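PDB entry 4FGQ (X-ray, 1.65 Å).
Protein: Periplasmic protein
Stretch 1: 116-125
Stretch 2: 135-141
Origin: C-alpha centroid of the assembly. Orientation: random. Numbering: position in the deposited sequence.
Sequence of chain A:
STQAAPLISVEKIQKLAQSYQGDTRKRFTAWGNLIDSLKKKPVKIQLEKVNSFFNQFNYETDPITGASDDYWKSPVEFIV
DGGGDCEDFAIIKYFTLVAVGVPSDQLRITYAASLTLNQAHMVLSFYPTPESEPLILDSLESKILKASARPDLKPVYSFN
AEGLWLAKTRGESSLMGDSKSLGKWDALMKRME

Stretch 1 (116-125) TLNQAHMVLS
Stretch 2 (135-141) LILDSLE

A short antiparallel pairing is often extended past its last backbone bridge by side chains, and these two stretches illustrate the principle. A short, nearly linear side-chain hydrogen bond lies beyond the ladder: H121 NE2 donates to D138 OD1 at 2.8 Å and 172°, with the carboxylate at the edge of the ring, near its plane. H121 is t with chi2 68°; D138 is t with chi2 -21°. The same oxygen, D138 OD1, accepts from L140 N at 3.0 Å and, weakly, from S139 N at 2.6 Å, so one carboxylate oxygen accepts from the imidazole and from the backbone of the following turn. There S139 (phi/psi -97/-10) and L140 (-117/23) leave the extended conformation.

The backbone supplies the second element. Residues 120-125 and 135-137 are extended, with phi/psi such as -134/176 at V123, -111/125 at L124 and -99/109 at L137. L124 and L137 form an antiparallel hydrogen-bonded pair, CA to CA 5.0 Å, with L124 N to L137 O at 2.9 Å and L137 N to L124 O at 2.8 Å. On one side of it in the register comes the non-hydrogen-bonded pair S125 and I136, CA to CA 4.8 Å, beside which S125 CA approaches L135 O at 3.4 Å in a CA-H...O contact; on the other, V123 CA lies 5.0 Å from D138 CA. The strand directions differ by 131°, well short of ideal antiparallel. A water bridges the stretches, donating to M122 O at 2.7 Å and accepting from S139 OG at 2.7 Å.

Packing follows the alternation of the strands. L124 (t, chi2 p) and L137 (m, chi2 p) share one face, CB to CB 4.0 Å. On the other, I136 (m, m) brings CD1 to 3.4 Å from S125 OG, S125 being m, while I136 CG2 lies 3.8 Å from CB of V123 (m). Farther out, L140 (m, t) places CD1 3.5 Å from H121 CE1 and 4.1 Å from CD1 of L117 (m, t), giving the polar contact an apolar neighbour.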

# COMPACT_ATOMS: atom_id res chain seq x y z
N THR A 116 2.52 3.34 20.57
CA THR A 116 2.08 2.22 21.39
C THR A 116 2.97 0.99 21.25
O THR A 116 3.22 0.28 22.22
CB THR A 116 0.62 1.85 21.07
OG1 THR A 116 0.47 1.70 19.66
CG2 THR A 116 -0.32 2.93 21.55
N LEU A 117 3.43 0.72 20.03
CA LEU A 117 4.27 -0.45 19.76
C LEU A 117 5.75 -0.13 19.93
O LEU A 117 6.59 -1.04 19.98
CB LEU A 117 4.03 -0.98 18.34
CG LEU A 117 2.63 -1.50 17.99
CD1 LEU A 117 2.62 -2.14 16.61
CD2 LEU A 117 2.13 -2.48 19.04
N ASN A 118 6.07 1.16 20.01
CA ASN A 118 7.45 1.61 20.17
C ASN A 118 8.33 1.09 19.03
O ASN A 118 9.44 0.60 19.25
CB ASN A 118 8.00 1.21 21.53
CG ASN A 118 7.20 1.81 22.68
OD1 ASN A 118 6.89 3.00 22.67
ND2 ASN A 118 6.85 0.98 23.66
N GLN A 119 7.80 1.21 17.81
CA GLN A 119 8.55 0.90 16.60
C GLN A 119 7.93 1.64 15.43
O GLN A 119 6.81 2.13 15.52
CB GLN A 119 8.54 -0.61 16.34
CG GLN A 119 7.17 -1.20 16.04
CD GLN A 119 7.23 -2.71 16.00
OE1 GLN A 119 8.04 -3.32 16.69
NE2 GLN A 119 6.38 -3.31 15.17
N ALA A 120 8.67 1.71 14.33
CA ALA A 120 8.15 2.36 13.14
C ALA A 120 7.03 1.52 12.54
O ALA A 120 7.02 0.28 12.66
CB ALA A 120 9.26 2.60 12.13
N HIS A 121 6.07 2.18 11.91
CA HIS A 121 4.93 1.51 11.31
C HIS A 121 4.48 2.27 10.08
O HIS A 121 4.31 3.49 10.14
CB HIS A 121 3.77 1.45 12.30
CG HIS A 121 2.65 0.58 11.85
ND1 HIS A 121 2.77 -0.80 11.74
CD2 HIS A 121 1.38 0.87 11.46
CE1 HIS A 121 1.63 -1.30 11.31
NE2 HIS A 121 0.77 -0.31 11.14
N MET A 122 4.27 1.56 8.98
CA MET A 122 3.89 2.20 7.72
C MET A 122 2.41 1.97 7.46
O MET A 122 1.89 0.86 7.67
CB MET A 122 4.70 1.60 6.57
CG MET A 122 4.65 2.36 5.24
SD MET A 122 5.89 3.69 5.19
CE MET A 122 7.41 2.83 4.79
N VAL A 123 1.73 3.02 7.00
CA VAL A 123 0.32 2.95 6.63
C VAL A 123 0.16 3.65 5.29
O VAL A 123 1.11 4.22 4.78
CB VAL A 123 -0.59 3.63 7.66
CG1 VAL A 123 -0.47 2.91 9.02
CG2 VAL A 123 -0.22 5.11 7.79
N LEU A 124 -1.06 3.62 4.74
CA LEU A 124 -1.36 4.42 3.55
C LEU A 124 -2.32 5.52 3.96
O LEU A 124 -3.35 5.24 4.56
CB LEU A 124 -2.00 3.54 2.46
CG LEU A 124 -2.47 4.28 1.20
CD1 LEU A 124 -1.32 5.05 0.60
CD2 LEU A 124 -3.00 3.26 0.21
N SER A 125 -1.96 6.77 3.68
CA SER A 125 -2.81 7.90 4.02
C SER A 125 -3.56 8.41 2.79
O SER A 125 -2.96 8.61 1.73
CB SER A 125 -1.97 9.05 4.59
OG SER A 125 -1.40 8.70 5.84
N LEU A 135 -7.19 10.07 5.95
CA LEU A 135 -7.78 8.83 6.44
C LEU A 135 -6.69 7.76 6.38
O LEU A 135 -5.94 7.70 5.40
CB LEU A 135 -8.95 8.44 5.55
CG LEU A 135 -10.05 9.49 5.44
CD1 LEU A 135 -11.25 8.90 4.68
CD2 LEU A 135 -10.47 9.97 6.81
N ILE A 136 -6.60 6.93 7.42
CA ILE A 136 -5.50 5.99 7.55
C ILE A 136 -5.91 4.56 7.19
O ILE A 136 -6.78 3.97 7.84
CB ILE A 136 -4.93 6.01 8.99
CG1 ILE A 136 -4.51 7.43 9.41
CG2 ILE A 136 -3.77 5.05 9.09
CD1 ILE A 136 -3.41 8.02 8.56
N LEU A 137 -5.28 4.02 6.16
CA LEU A 137 -5.49 2.63 5.74
C LEU A 137 -4.34 1.80 6.32
O LEU A 137 -3.18 1.93 5.87
CB LEU A 137 -5.50 2.52 4.21
CG LEU A 137 -6.82 2.87 3.52
CD1 LEU A 137 -7.10 4.38 3.57
CD2 LEU A 137 -6.81 2.36 2.08
N ASP A 138 -4.66 0.98 7.32
CA ASP A 138 -3.67 0.28 8.14
C ASP A 138 -3.81 -1.21 7.92
O ASP A 138 -4.86 -1.68 7.47
CB ASP A 138 -3.95 0.63 9.61
CG ASP A 138 -2.76 0.41 10.52
OD1 ASP A 138 -1.86 -0.36 10.15
OD2 ASP A 138 -2.77 1.00 11.62
N SER A 139 -2.75 -1.94 8.24
CA SER A 139 -2.73 -3.39 8.22
C SER A 139 -2.97 -4.00 9.61
O SER A 139 -3.17 -5.21 9.74
CB SER A 139 -1.38 -3.89 7.67
OG SER A 139 -0.31 -3.15 8.25
N LEU A 140 -2.95 -3.16 10.64
CA LEU A 140 -3.20 -3.61 12.02
C LEU A 140 -4.45 -2.97 12.62
O LEU A 140 -4.60 -2.87 13.85
CB LEU A 140 -1.99 -3.33 12.92
CG LEU A 140 -0.69 -4.06 12.57
CD1 LEU A 140 0.41 -3.64 13.54
CD2 LEU A 140 -0.89 -5.57 12.62
N GLU A 141 -5.36 -2.53 11.75
CA GLU A 141 -6.63 -1.97 12.17
C GLU A 141 -7.50 -2.11 10.94
O GLU A 141 -7.09 -1.72 9.85
CB GLU A 141 -6.45 -0.49 12.53
CG GLU A 141 -7.75 0.29 12.69
CD GLU A 141 -8.66 -0.33 13.73
OE1 GLU A 141 -8.29 -0.35 14.93
OE2 GLU A 141 -9.76 -0.80 13.34
O HOH W 1 0.38 -1.13 6.59